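Local coordinates for protein ricin B lectin (Clostridium thermocellum, PDB 3VSF) that acts as an exo-beta-1,3-galactanase, probably hydrolysing beta-1,3-galactan with a family 43 glycosidase propeller that is joined to a galactose-binding ricin-type lectin module, at residues A[175-180]-A[202-207]; A[141-146]-A[183-188]; A[116-121]-A[134-139]; A[209-214]-A[223-228]. All blocks are in the same frame, centred on the assembly; numbering follows the deposited sequence.

Contact 1: residues A[175-180]-A[202-207]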
loop_
_atom_site.group_PDB
_atom_site.type_symbol
_atom_site.label_atom_id
_atom_site.label_comp_id
_atom_site.label_asym_id
_atom_site.label_seq_id
_atom_site.Cartn_x
_atom_site.Cartn_y
_atom_site.Cartn_z
ATOM N N MET A 175 -18.139 29.949 -5.012
ATOM C CA MET A 175 -18.058 29.907 -3.558
ATOM C C MET A 175 -18.218 28.482 -3.043
ATOM O O MET A 175 -19.150 27.774 -3.426
ATOM C CB MET A 175 -19.120 30.815 -2.936
ATOM C CG MET A 175 -18.985 32.283 -3.316
ATOM S SD MET A 175 -17.529 33.072 -2.603
ATOM C CE MET A 175 -17.955 33.062 -0.863
ATOM N N ASP A 176 -17.305 28.067 -2.171
ATOM C CA ASP A 176 -17.340 26.723 -1.608
ATOM C C ASP A 176 -17.342 26.764 -0.082
ATOM O O ASP A 176 -16.288 26.846 0.551
ATOM C CB ASP A 176 -16.159 25.896 -2.120
ATOM C CG ASP A 176 -16.315 24.417 -1.833
ATOM O OD1 ASP A 176 -15.301 23.690 -1.885
ATOM O OD2 ASP A 176 -17.452 23.980 -1.557
ATOM N N HIS A 177 -18.538 26.711 0.499
ATOM C CA HIS A 177 -18.706 26.725 1.951
ATOM C C HIS A 177 -18.190 28.005 2.607
ATOM O O HIS A 177 -17.307 27.961 3.464
ATOM C CB HIS A 177 -18.050 25.496 2.587
ATOM C CG HIS A 177 -18.786 24.219 2.327
ATOM N ND1 HIS A 177 -19.764 23.739 3.171
ATOM C CD2 HIS A 177 -18.693 23.327 1.312
ATOM C CE1 HIS A 177 -20.239 22.604 2.690
ATOM N NE2 HIS A 177 -19.606 22.332 1.563
ATOM N N GLY A 178 -18.750 29.140 2.200
ATOM C CA GLY A 178 -18.451 30.408 2.840
ATOM C C GLY A 178 -17.337 31.218 2.203
ATOM O O GLY A 178 -17.326 32.446 2.300
ATOM N N LEU A 179 -16.396 30.541 1.554
ATOM C CA LEU A 179 -15.246 31.224 0.968
ATOM C C LEU A 179 -15.190 31.076 -0.550
ATOM O O LEU A 179 -15.758 30.138 -1.110
ATOM C CB LEU A 179 -13.945 30.718 1.598
ATOM C CG LEU A 179 -13.768 30.987 3.095
ATOM C CD1 LEU A 179 -12.456 30.401 3.595
ATOM C CD2 LEU A 179 -13.839 32.480 3.388
ATOM N N PRO A 180 -14.507 32.015 -1.223
ATOM C CA PRO A 180 -14.323 31.956 -2.675
ATOM C C PRO A 180 -13.269 30.923 -3.057
ATOM O O PRO A 180 -12.215 30.857 -2.423
ATOM C CB PRO A 180 -13.830 33.363 -3.017
ATOM C CG PRO A 180 -13.131 33.814 -1.783
ATOM C CD PRO A 180 -13.916 33.233 -0.640
ATOM N N ALA A 202 -9.333 17.028 -2.259
ATOM C CA ALA A 202 -10.696 16.902 -1.757
ATOM C C ALA A 202 -11.361 18.267 -1.604
ATOM O O ALA A 202 -10.881 19.124 -0.860
ATOM C CB ALA A 202 -10.706 16.154 -0.434
ATOM N N ALA A 203 -12.472 18.460 -2.309
ATOM C CA ALA A 203 -13.212 19.713 -2.249
ATOM C C ALA A 203 -14.605 19.506 -1.663
ATOM O O ALA A 203 -15.001 18.379 -1.366
ATOM C CB ALA A 203 -13.307 20.336 -3.634
ATOM N N ASN A 204 -15.339 20.602 -1.498
ATOM C CA ASN A 204 -16.703 20.547 -0.980
ATOM C C ASN A 204 -16.781 19.829 0.365
ATOM O O ASN A 204 -17.577 18.908 0.541
ATOM C CB ASN A 204 -17.631 19.877 -1.998
ATOM C CG ASN A 204 -19.098 20.127 -1.705
ATOM O OD1 ASN A 204 -19.481 20.398 -0.567
ATOM N ND2 ASN A 204 -19.930 20.035 -2.736
ATOM N N GLU A 205 -15.948 20.257 1.310
ATOM C CA GLU A 205 -15.900 19.646 2.636
ATOM C C GLU A 205 -15.460 18.185 2.584
ATOM O O GLU A 205 -16.070 17.321 3.214
ATOM C CB GLU A 205 -17.256 19.761 3.338
ATOM C CG GLU A 205 -17.496 21.103 4.005
ATOM C CD GLU A 205 -16.511 21.376 5.124
ATOM O OE1 GLU A 205 -15.726 22.341 5.004
ATOM O OE2 GLU A 205 -16.521 20.628 6.126
ATOM N N ASN A 206 -14.396 17.920 1.830
ATOM C CA ASN A 206 -13.854 16.570 1.697
ATOM C C ASN A 206 -14.879 15.552 1.199
ATOM O O ASN A 206 -14.647 14.346 1.266
ATOM C CB ASN A 206 -13.247 16.100 3.022
ATOM C CG ASN A 206 -12.146 17.018 3.519
ATOM O OD1 ASN A 206 -11.537 17.756 2.742
ATOM N ND2 ASN A 206 -11.881 16.974 4.820
ATOM N N MET A 207 -16.009 16.041 0.699
ATOM C CA MET A 207 -17.069 15.165 0.214
ATOM C C MET A 207 -16.871 14.809 -1.255
ATOM O O MET A 207 -17.293 13.745 -1.709
ATOM C CB MET A 207 -18.439 15.814 0.414
ATOM C CG MET A 207 -18.798 16.081 1.867
ATOM S SD MET A 207 -18.971 14.571 2.837
ATOM C CE MET A 207 -20.241 13.714 1.908
#

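Contact 2: residues A[141-146]-A[183-188]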
loop_
_atom_site.group_PDB
_atom_site.type_symbol
_atom_site.label_atom_id
_atom_site.label_comp_id
_atom_site.label_asym_id
_atom_site.label_seq_id
_atom_site.Cartn_x
_atom_site.Cartn_y
_atom_site.Cartn_z
ATOM N N ILE A 141 -4.307 27.488 13.082
ATOM C CA ILE A 141 -5.286 27.814 14.109
ATOM C C ILE A 141 -6.553 27.006 13.866
ATOM O O ILE A 141 -7.256 26.629 14.804
ATOM C CB ILE A 141 -5.633 29.315 14.096
ATOM C CG1 ILE A 141 -4.394 30.152 14.426
ATOM C CG2 ILE A 141 -6.754 29.615 15.078
ATOM C CD1 ILE A 141 -3.831 29.892 15.809
ATOM N N ASN A 142 -6.833 26.739 12.595
ATOM C CA ASN A 142 -8.004 25.960 12.211
ATOM C C ASN A 142 -7.845 25.361 10.817
ATOM O O ASN A 142 -6.755 25.379 10.246
ATOM C CB ASN A 142 -9.264 26.826 12.272
ATOM C CG ASN A 142 -9.232 27.973 11.282
ATOM O OD1 ASN A 142 -8.203 28.248 10.666
ATOM N ND2 ASN A 142 -10.362 28.655 11.130
ATOM N N TYR A 143 -8.936 24.832 10.276
ATOM C CA TYR A 143 -8.921 24.226 8.951
ATOM C C TYR A 143 -9.925 24.887 8.011
ATOM O O TYR A 143 -10.453 24.247 7.104
ATOM C CB TYR A 143 -9.197 22.723 9.044
ATOM C CG TYR A 143 -7.960 21.884 9.282
ATOM C CD1 TYR A 143 -7.411 21.120 8.259
ATOM C CD2 TYR A 143 -7.339 21.860 10.524
ATOM C CE1 TYR A 143 -6.280 20.352 8.469
ATOM C CE2 TYR A 143 -6.208 21.095 10.742
ATOM C CZ TYR A 143 -5.683 20.344 9.711
ATOM O OH TYR A 143 -4.557 19.580 9.921
ATOM N N GLY A 144 -10.181 26.172 8.233
ATOM C CA GLY A 144 -11.113 26.914 7.405
ATOM C C GLY A 144 -10.525 27.285 6.058
ATOM O O GLY A 144 -11.247 27.413 5.069
ATOM N N GLN A 145 -9.208 27.457 6.021
ATOM C CA GLN A 145 -8.517 27.822 4.789
ATOM C C GLN A 145 -8.069 26.581 4.026
ATOM O O GLN A 145 -6.880 26.262 3.986
ATOM C CB GLN A 145 -7.309 28.709 5.096
ATOM C CG GLN A 145 -7.636 29.948 5.914
ATOM C CD GLN A 145 -8.527 30.925 5.171
ATOM O OE1 GLN A 145 -8.506 30.993 3.942
ATOM N NE2 GLN A 145 -9.319 31.688 5.917
ATOM N N ALA A 146 -9.024 25.878 3.427
ATOM C CA ALA A 146 -8.714 24.693 2.639
ATOM C C ALA A 146 -8.139 25.100 1.290
ATOM O O ALA A 146 -8.860 25.179 0.296
ATOM C CB ALA A 146 -9.955 23.842 2.452
ATOM N N MET A 183 -12.609 24.282 -2.083
ATOM C CA MET A 183 -11.817 23.799 -0.959
ATOM C C MET A 183 -10.795 22.783 -1.458
ATOM O O MET A 183 -11.044 22.066 -2.426
ATOM C CB MET A 183 -12.712 23.169 0.110
ATOM C CG MET A 183 -13.748 24.117 0.695
ATOM S SD MET A 183 -14.625 23.431 2.113
ATOM C CE MET A 183 -13.299 23.318 3.311
ATOM N N SER A 184 -9.644 22.729 -0.798
ATOM C CA SER A 184 -8.574 21.828 -1.209
ATOM C C SER A 184 -7.764 21.345 -0.013
ATOM O O SER A 184 -6.883 22.053 0.478
ATOM C CB SER A 184 -7.656 22.516 -2.221
ATOM O OG SER A 184 -6.549 21.696 -2.550
ATOM N N ARG A 185 -8.066 20.137 0.454
ATOM C CA ARG A 185 -7.340 19.551 1.577
ATOM C C ARG A 185 -6.377 18.460 1.114
ATOM O O ARG A 185 -5.384 18.749 0.447
ATOM C CB ARG A 185 -8.312 19.014 2.631
ATOM C CG ARG A 185 -9.124 20.101 3.320
ATOM C CD ARG A 185 -9.629 19.643 4.679
ATOM N NE ARG A 185 -10.165 20.751 5.465
ATOM C CZ ARG A 185 -11.459 21.018 5.599
ATOM N NH1 ARG A 185 -12.362 20.252 5.001
ATOM N NH2 ARG A 185 -11.854 22.049 6.334
ATOM N N ASP A 186 -6.665 17.212 1.476
ATOM C CA ASP A 186 -5.830 16.090 1.056
ATOM C C ASP A 186 -5.644 16.112 -0.455
ATOM O O ASP A 186 -6.617 16.170 -1.206
ATOM C CB ASP A 186 -6.441 14.761 1.504
ATOM C CG ASP A 186 -6.347 14.551 3.003
ATOM O OD1 ASP A 186 -6.263 15.556 3.740
ATOM O OD2 ASP A 186 -6.357 13.381 3.443
ATOM N N CYS A 187 -4.392 16.067 -0.898
ATOM C CA CYS A 187 -4.085 16.249 -2.312
ATOM C C CYS A 187 -3.029 15.275 -2.828
ATOM O O CYS A 187 -2.479 14.474 -2.072
ATOM C CB CYS A 187 -3.610 17.679 -2.561
ATOM S SG CYS A 187 -2.076 18.090 -1.702
ATOM N N ASN A 188 -2.754 15.362 -4.127
ATOM C CA ASN A 188 -1.729 14.549 -4.767
ATOM C C ASN A 188 -1.515 14.997 -6.212
ATOM O O ASN A 188 -2.395 15.613 -6.811
ATOM C CB ASN A 188 -2.108 13.068 -4.721
ATOM C CG ASN A 188 -0.899 12.158 -4.641
ATOM O OD1 ASN A 188 0.179 12.495 -5.131
ATOM N ND2 ASN A 188 -1.069 11.001 -4.013
#

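Contact 3: residues A[116-121]-A[134-139]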
loop_
_atom_site.group_PDB
_atom_site.type_symbol
_atom_site.label_atom_id
_atom_site.label_comp_id
_atom_site.label_asym_id
_atom_site.label_seq_id
_atom_site.Cartn_x
_atom_site.Cartn_y
_atom_site.Cartn_z
ATOM N N ASN A 116 -0.143 25.038 8.818
ATOM C CA ASN A 116 -0.119 23.589 8.672
ATOM C C ASN A 116 0.118 23.194 7.221
ATOM O O ASN A 116 -0.617 23.615 6.328
ATOM C CB ASN A 116 -1.435 22.974 9.152
ATOM C CG ASN A 116 -1.732 23.283 10.604
ATOM O OD1 ASN A 116 -2.805 23.790 10.935
ATOM N ND2 ASN A 116 -0.785 22.975 11.483
ATOM N N ILE A 117 1.147 22.389 6.984
ATOM C CA ILE A 117 1.388 21.842 5.654
ATOM C C ILE A 117 1.483 20.325 5.710
ATOM O O ILE A 117 2.261 19.769 6.484
ATOM C CB ILE A 117 2.659 22.420 5.010
ATOM C CG1 ILE A 117 2.371 23.807 4.435
ATOM C CG2 ILE A 117 3.162 21.501 3.911
ATOM C CD1 ILE A 117 3.416 24.290 3.459
ATOM N N GLU A 118 0.681 19.657 4.889
ATOM C CA GLU A 118 0.639 18.204 4.893
ATOM C C GLU A 118 0.430 17.634 3.495
ATOM O O GLU A 118 -0.133 18.293 2.620
ATOM C CB GLU A 118 -0.445 17.704 5.851
ATOM C CG GLU A 118 -1.838 18.245 5.569
ATOM C CD GLU A 118 -2.796 18.017 6.726
ATOM O OE1 GLU A 118 -4.002 17.807 6.472
ATOM O OE2 GLU A 118 -2.346 18.051 7.890
ATOM N N ARG A 119 0.894 16.405 3.298
ATOM C CA ARG A 119 0.799 15.726 2.008
ATOM C C ARG A 119 1.454 16.510 0.872
ATOM O O ARG A 119 0.812 16.795 -0.139
ATOM C CB ARG A 119 -0.661 15.416 1.670
ATOM C CG ARG A 119 -1.344 14.542 2.702
ATOM C CD ARG A 119 -2.711 14.083 2.235
ATOM N NE ARG A 119 -3.281 13.106 3.157
ATOM C CZ ARG A 119 -2.954 11.818 3.171
ATOM N NH1 ARG A 119 -2.057 11.351 2.310
ATOM N NH2 ARG A 119 -3.518 10.996 4.045
ATOM N N PRO A 120 2.740 16.857 1.036
ATOM C CA PRO A 120 3.481 17.542 -0.026
ATOM C C PRO A 120 3.932 16.562 -1.105
ATOM O O PRO A 120 4.513 15.525 -0.790
ATOM C CB PRO A 120 4.696 18.102 0.713
ATOM C CG PRO A 120 4.926 17.135 1.819
ATOM C CD PRO A 120 3.563 16.659 2.243
ATOM N N LYS A 121 3.661 16.892 -2.364
ATOM C CA LYS A 121 4.051 16.036 -3.478
ATOM C C LYS A 121 4.913 16.806 -4.471
ATOM O O LYS A 121 4.760 18.017 -4.629
ATOM C CB LYS A 121 2.813 15.474 -4.179
ATOM C CG LYS A 121 1.867 14.718 -3.261
ATOM C CD LYS A 121 2.557 13.532 -2.610
ATOM C CE LYS A 121 1.610 12.775 -1.692
ATOM N NZ LYS A 121 1.116 13.623 -0.572
ATOM N N TRP A 134 3.614 20.643 -4.891
ATOM C CA TRP A 134 2.294 21.008 -4.393
ATOM C C TRP A 134 2.090 20.483 -2.978
ATOM O O TRP A 134 2.837 19.619 -2.517
ATOM C CB TRP A 134 1.205 20.471 -5.320
ATOM C CG TRP A 134 1.171 21.156 -6.648
ATOM C CD1 TRP A 134 2.023 20.955 -7.695
ATOM C CD2 TRP A 134 0.239 22.155 -7.074
ATOM N NE1 TRP A 134 1.676 21.770 -8.747
ATOM C CE2 TRP A 134 0.583 22.516 -8.391
ATOM C CE3 TRP A 134 -0.857 22.781 -6.469
ATOM C CZ2 TRP A 134 -0.125 23.472 -9.113
ATOM C CZ3 TRP A 134 -1.560 23.730 -7.188
ATOM C CH2 TRP A 134 -1.192 24.066 -8.496
ATOM N N MET A 135 1.078 21.004 -2.289
ATOM C CA MET A 135 0.822 20.614 -0.907
ATOM C C MET A 135 -0.516 21.144 -0.400
ATOM O O MET A 135 -1.280 21.751 -1.148
ATOM C CB MET A 135 1.953 21.109 -0.003
ATOM C CG MET A 135 1.982 22.618 0.177
ATOM S SD MET A 135 3.651 23.300 0.182
ATOM C CE MET A 135 4.107 23.088 -1.537
ATOM N N HIS A 136 -0.786 20.905 0.880
ATOM C CA HIS A 136 -2.010 21.373 1.517
ATOM C C HIS A 136 -1.666 22.394 2.597
ATOM O O HIS A 136 -0.834 22.129 3.465
ATOM C CB HIS A 136 -2.772 20.195 2.127
ATOM C CG HIS A 136 -4.010 20.592 2.870
ATOM N ND1 HIS A 136 -4.563 19.811 3.864
ATOM C CD2 HIS A 136 -4.805 21.682 2.763
ATOM C CE1 HIS A 136 -5.642 20.405 4.339
ATOM N NE2 HIS A 136 -5.812 21.541 3.688
ATOM N N TRP A 137 -2.306 23.559 2.541
ATOM C CA TRP A 137 -1.996 24.640 3.472
ATOM C C TRP A 137 -3.161 24.955 4.407
ATOM O O TRP A 137 -4.319 24.972 3.988
ATOM C CB TRP A 137 -1.585 25.901 2.706
ATOM C CG TRP A 137 -1.022 26.982 3.580
ATOM C CD1 TRP A 137 0.291 27.179 3.896
ATOM C CD2 TRP A 137 -1.753 28.017 4.248
ATOM N NE1 TRP A 137 0.421 28.270 4.720
ATOM C CE2 TRP A 137 -0.819 28.803 4.951
ATOM C CE3 TRP A 137 -3.108 28.354 4.322
ATOM C CZ2 TRP A 137 -1.196 29.904 5.716
ATOM C CZ3 TRP A 137 -3.480 29.449 5.082
ATOM C CH2 TRP A 137 -2.527 30.210 5.768
ATOM N N GLU A 138 -2.843 25.204 5.673
ATOM C CA GLU A 138 -3.843 25.579 6.668
ATOM C C GLU A 138 -3.305 26.654 7.610
ATOM O O GLU A 138 -2.101 26.900 7.660
ATOM C CB GLU A 138 -4.308 24.357 7.463
ATOM C CG GLU A 138 -5.146 23.373 6.660
ATOM C CD GLU A 138 -6.469 23.963 6.204
ATOM O OE1 GLU A 138 -7.166 23.310 5.399
ATOM O OE2 GLU A 138 -6.816 25.077 6.652
ATOM N N ASN A 139 -4.205 27.287 8.357
ATOM C CA ASN A 139 -3.838 28.401 9.230
ATOM C C ASN A 139 -2.878 28.039 10.359
ATOM O O ASN A 139 -1.989 28.817 10.697
ATOM C CB ASN A 139 -5.090 29.055 9.821
ATOM C CG ASN A 139 -5.823 29.918 8.818
ATOM O OD1 ASN A 139 -5.227 30.434 7.873
ATOM N ND2 ASN A 139 -7.125 30.087 9.022
#

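Contact 4: residues A[209-214]-A[223-228]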
loop_
_atom_site.group_PDB
_atom_site.type_symbol
_atom_site.label_atom_id
_atom_site.label_comp_id
_atom_site.label_asym_id
_atom_site.label_seq_id
_atom_site.Cartn_x
_atom_site.Cartn_y
_atom_site.Cartn_z
ATOM N N LEU A 209 -14.096 14.802 -4.762
ATOM C CA LEU A 209 -12.725 14.862 -5.251
ATOM C C LEU A 209 -12.660 15.697 -6.522
ATOM O O LEU A 209 -13.418 15.469 -7.465
ATOM C CB LEU A 209 -12.179 13.459 -5.521
ATOM C CG LEU A 209 -11.689 12.658 -4.312
ATOM C CD1 LEU A 209 -11.266 11.260 -4.735
ATOM C CD2 LEU A 209 -10.544 13.383 -3.625
ATOM N N HIS A 210 -11.756 16.669 -6.541
ATOM C CA HIS A 210 -11.575 17.512 -7.714
ATOM C C HIS A 210 -10.253 17.217 -8.414
ATOM O O HIS A 210 -9.187 17.270 -7.801
ATOM C CB HIS A 210 -11.655 18.994 -7.334
ATOM C CG HIS A 210 -13.054 19.501 -7.167
ATOM N ND1 HIS A 210 -13.337 20.811 -6.845
ATOM C CD2 HIS A 210 -14.250 18.877 -7.285
ATOM C CE1 HIS A 210 -14.646 20.971 -6.767
ATOM N NE2 HIS A 210 -15.223 19.812 -7.030
ATOM N N LEU A 211 -10.335 16.897 -9.701
ATOM C CA LEU A 211 -9.147 16.676 -10.513
ATOM C C LEU A 211 -8.879 17.904 -11.374
ATOM O O LEU A 211 -9.603 18.169 -12.332
ATOM C CB LEU A 211 -9.321 15.443 -11.401
ATOM C CG LEU A 211 -8.137 15.091 -12.305
ATOM C CD1 LEU A 211 -6.895 14.800 -11.475
ATOM C CD2 LEU A 211 -8.475 13.910 -13.199
ATOM N N TYR A 212 -7.841 18.655 -11.022
ATOM C CA TYR A 212 -7.495 19.870 -11.749
ATOM C C TYR A 212 -6.396 19.612 -12.771
ATOM O O TYR A 212 -5.391 18.971 -12.466
ATOM C CB TYR A 212 -7.044 20.967 -10.780
ATOM C CG TYR A 212 -8.039 21.285 -9.689
ATOM C CD1 TYR A 212 -9.103 22.146 -9.920
ATOM C CD2 TYR A 212 -7.909 20.728 -8.423
ATOM C CE1 TYR A 212 -10.013 22.440 -8.922
ATOM C CE2 TYR A 212 -8.814 21.017 -7.420
ATOM C CZ TYR A 212 -9.864 21.873 -7.675
ATOM O OH TYR A 212 -10.766 22.161 -6.678
ATOM N N GLU A 213 -6.593 20.116 -13.984
ATOM C CA GLU A 213 -5.563 20.054 -15.011
ATOM C C GLU A 213 -4.662 21.276 -14.898
ATOM O O GLU A 213 -5.142 22.408 -14.870
ATOM C CB GLU A 213 -6.188 19.989 -16.405
ATOM C CG GLU A 213 -5.173 19.971 -17.538
ATOM C CD GLU A 213 -5.823 19.929 -18.906
ATOM O OE1 GLU A 213 -7.064 19.798 -18.975
ATOM O OE2 GLU A 213 -5.093 20.027 -19.916
ATOM N N LEU A 214 -3.357 21.044 -14.828
ATOM C CA LEU A 214 -2.400 22.129 -14.655
ATOM C C LEU A 214 -1.971 22.730 -15.990
ATOM O O LEU A 214 -2.043 22.076 -17.030
ATOM C CB LEU A 214 -1.169 21.636 -13.894
ATOM C CG LEU A 214 -1.430 21.004 -12.528
ATOM C CD1 LEU A 214 -0.128 20.523 -11.906
ATOM C CD2 LEU A 214 -2.139 21.988 -11.612
ATOM N N SER A 223 -7.634 24.161 -15.695
ATOM C CA SER A 223 -9.065 23.872 -15.718
ATOM C C SER A 223 -9.454 22.796 -14.709
ATOM O O SER A 223 -8.596 22.154 -14.104
ATOM C CB SER A 223 -9.499 23.441 -17.122
ATOM O OG SER A 223 -8.868 22.230 -17.501
ATOM N N LEU A 224 -10.758 22.610 -14.537
ATOM C CA LEU A 224 -11.281 21.554 -13.681
ATOM C C LEU A 224 -11.594 20.335 -14.540
ATOM O O LEU A 224 -12.651 20.262 -15.168
ATOM C CB LEU A 224 -12.536 22.035 -12.947
ATOM C CG LEU A 224 -13.139 21.136 -11.862
ATOM C CD1 LEU A 224 -14.055 20.071 -12.451
ATOM C CD2 LEU A 224 -12.047 20.510 -11.004
ATOM N N LYS A 225 -10.664 19.386 -14.572
ATOM C CA LYS A 225 -10.788 18.224 -15.445
ATOM C C LYS A 225 -12.059 17.424 -15.175
ATOM O O LYS A 225 -12.804 17.105 -16.104
ATOM C CB LYS A 225 -9.556 17.320 -15.324
ATOM C CG LYS A 225 -9.486 16.238 -16.386
ATOM C CD LYS A 225 -9.539 16.839 -17.783
ATOM C CE LYS A 225 -9.503 15.763 -18.856
ATOM N NZ LYS A 225 -9.609 16.343 -20.225
ATOM N N ALA A 226 -12.309 17.106 -13.908
ATOM C CA ALA A 226 -13.493 16.331 -13.547
ATOM C C ALA A 226 -13.733 16.265 -12.041
ATOM O O ALA A 226 -12.803 16.387 -11.243
ATOM C CB ALA A 226 -13.399 14.924 -14.126
ATOM N N LYS A 227 -14.994 16.077 -11.667
ATOM C CA LYS A 227 -15.361 15.815 -10.281
ATOM C C LYS A 227 -15.536 14.312 -10.103
ATOM O O LYS A 227 -16.297 13.680 -10.835
ATOM C CB LYS A 227 -16.655 16.543 -9.916
ATOM C CG LYS A 227 -16.567 18.059 -9.990
ATOM C CD LYS A 227 -17.876 18.706 -9.564
ATOM C CE LYS A 227 -17.778 20.224 -9.583
ATOM N NZ LYS A 227 -19.045 20.868 -9.140
ATOM N N LEU A 228 -14.833 13.742 -9.131
ATOM C CA LEU A 228 -14.811 12.293 -8.962
ATOM C C LEU A 228 -15.364 11.838 -7.615
ATOM O O LEU A 228 -14.972 12.350 -6.566
ATOM C CB LEU A 228 -13.386 11.766 -9.140
ATOM C CG LEU A 228 -12.686 12.168 -10.440
ATOM C CD1 LEU A 228 -11.243 11.688 -10.441
ATOM C CD2 LEU A 228 -13.438 11.627 -11.644
#

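Contact 1: residues A[175-180]-A[202-207]
In the five-bladed beta-propeller of this family 43 glycosidase, the tight turn at 176-179, which follows the second four-stranded blade, meets the type I' turn of Asn-204 to Met-207 in the third through Asp-176 and His-177. Asp-176 turns its carboxylate to the start of that turn: the backbone N of Asn-204 donates to OD1 at 3.1 Å, on its syn lone pair. The same OD1 also takes the backbone N-H of Met-183, so one oxygen fastens two pieces of main chain. His-177 reaches across beside it, its ring placed there by a first torsion of -72° that sets CG opposite the carbonyl carbon. Its NE2 donates to Asn-204 OD1 at 2.9 Å, with the acceptor lying in the ring plane at the edge. The amide itself is turned 60° from the ring, and the donor is tilted from its carbonyl plane. The far end of that amide, ND2, makes a weak hydrogen bond to Asp-208. While the ring edge is held in this way, one ring face is taken by the aliphatic part of Glu-205 in a CH-pi contact, with CG 3.4 Å from the ring centroid and only 10° off the normal.

Contact 2: residues A[141-146]-A[183-188]
Arg-185 lies across Tyr-143 and Ala-146, where the loop between the second and third strands of one propeller blade meets the segment leading into the first strand of the next. From CB, a first torsion of -66° sets CG opposite the carbonyl carbon, and CG passes the methyl of Ala-146 at 3.9 Å from its CB. The chain then runs extended through CD to NE, which comes to the edge of the Tyr-143 ring, 3.9 Å from CD1; a long, weak ion pair links NE to Glu-138. At the tip the guanidinium stands 46° to the tyrosine ring, and NH2 donates to Tyr-143 O at 2.7 Å, a bond slightly tilted from both the guanidinium and the carbonyl planes. NH1 points elsewhere and has a long, weak ion pair with Glu-205. Ala-146 CB lies over one guanidinium face, offset toward the rim. Met-183 meets the same methyl: its chain bends at the last torsion, bringing CE to 3.5 Å from Ala-146 CB. Beside this packing the backbones join directly, Ser-184 N donating at 2.8 Å to Ala-146 O from above the carbonyl plane.

Contact 3: residues A[116-121]-A[134-139]
Backbone hydrogen bonds tie strand 116-121 to strand 134-138 at three antiparallel hydrogen-bonded pairs, Asn-116 with Glu-138, Glu-118 with His-136 and Lys-121 with Trp-134, each joined in both directions. The N of Asn-116 reaches Glu-138 O at 2.9 Å, and at the other end Lys-121 N reaches Trp-134 O, also at 2.9 Å. Between Glu-118 and Lys-121 the register slips by one residue, a beta bulge, with Arg-119 and Pro-120 in the bulged part. Carbonyl oxygens also receive CA-H groups, as where Ile-117 CA lies 3.1 Å from His-136 O.

The polar side chains form a row. Glu-118 and His-136 lie side by side and point the same way, carboxylate and ring planes 67° apart, and His-136 ND1 donates only weakly to Glu-118 OE1, which sits at the ring edge. From the other side of the ring NE2 donates to Glu-138 OE1 at 2.8 Å, meeting it on its anti side; the imidazole thus lies between two carboxylates, held mainly by Glu-138, which would limit its rotation. Glu-118 OE2 has its stronger partner in Arg-77, with which it forms a salt bridge. These strands are the first two of a four-stranded propeller blade, and the bulge residue Arg-119 reaches out to a salt bridge with Asp-186, just ahead of the first strand of the next blade.

Ile-117 and Trp-137 point to the opposite sheet face, Ile-117 CG1 approaching Trp-137 CD1 at 4.0 Å. Ile-117 CD1 also touches Met-135 SD at 3.4 Å, the methionine chain bending at both its second and third torsions. At the bulge Pro-120 CB packs on Met-135 CB at 4.1 Å.

Contact 4: residues A[209-214]-A[223-228]
Tyr-212 and Leu-224 meet at a slant, the methyl CD2 of the leucine 3.5 Å from Tyr-212 CE1. The same methyl, Leu-224 CD2, lies 4.0 Å from His-210 CB, and leucine and histidine side chains are about perpendicular. A first torsion of -172°, with CG opposite the backbone N, brings CD2 against both side chains. The two rings are themselves linked: His-210 ND1 donates to Tyr-212 OH at 2.9 Å with the hydroxyl in the imidazole plane, which helps set the rotation of the imidazole. Farther along, Lys-227 runs extended beside His-210 in the same direction, its CE 3.6 Å from NE2. Tyr-182 packs edge-to-face with the histidine.

On the face bearing Leu-209 and Leu-211, the bulge residue Lys-225 runs alongside Leu-211, with Leu-211 CG at 4.0 Å from Lys-225 CB. The lysine then bends at its second torsion, 56°, and its amine stays beyond salt-bridge distance of Glu-213. Leu-209 CB lies 4.2 Å from Leu-228 CB, and both leucines also pack on Leu-248 of the following blade.

Lys-225 and Ala-226 both face Leu-211, and both amides donate weakly to Leu-211 O. This is a classic beta bulge in an antiparallel hairpin, here formed by the last two strands of a four-stranded propeller blade.

In the fold
The four contacts lie in and between two successive blades of the five-bladed propeller. Contact 3 comes first in sequence and joins the first two strands of the second blade; contact 4 comes last and joins the third and fourth strands of the third. Contact 2 joins the two blades, and contact 1 joins the small hairpin that lies between them in the chain to the third; their segments alternate along the chain and their centres are about 9 Å apart. Contact 2 also touches contact 3, centres about 8 Å apart, whereas contacts 3 and 4 have centres about 18 Å apart. Hairpins thus build these two blades, and loop contacts join them, away from the galactose sites of the lectin module.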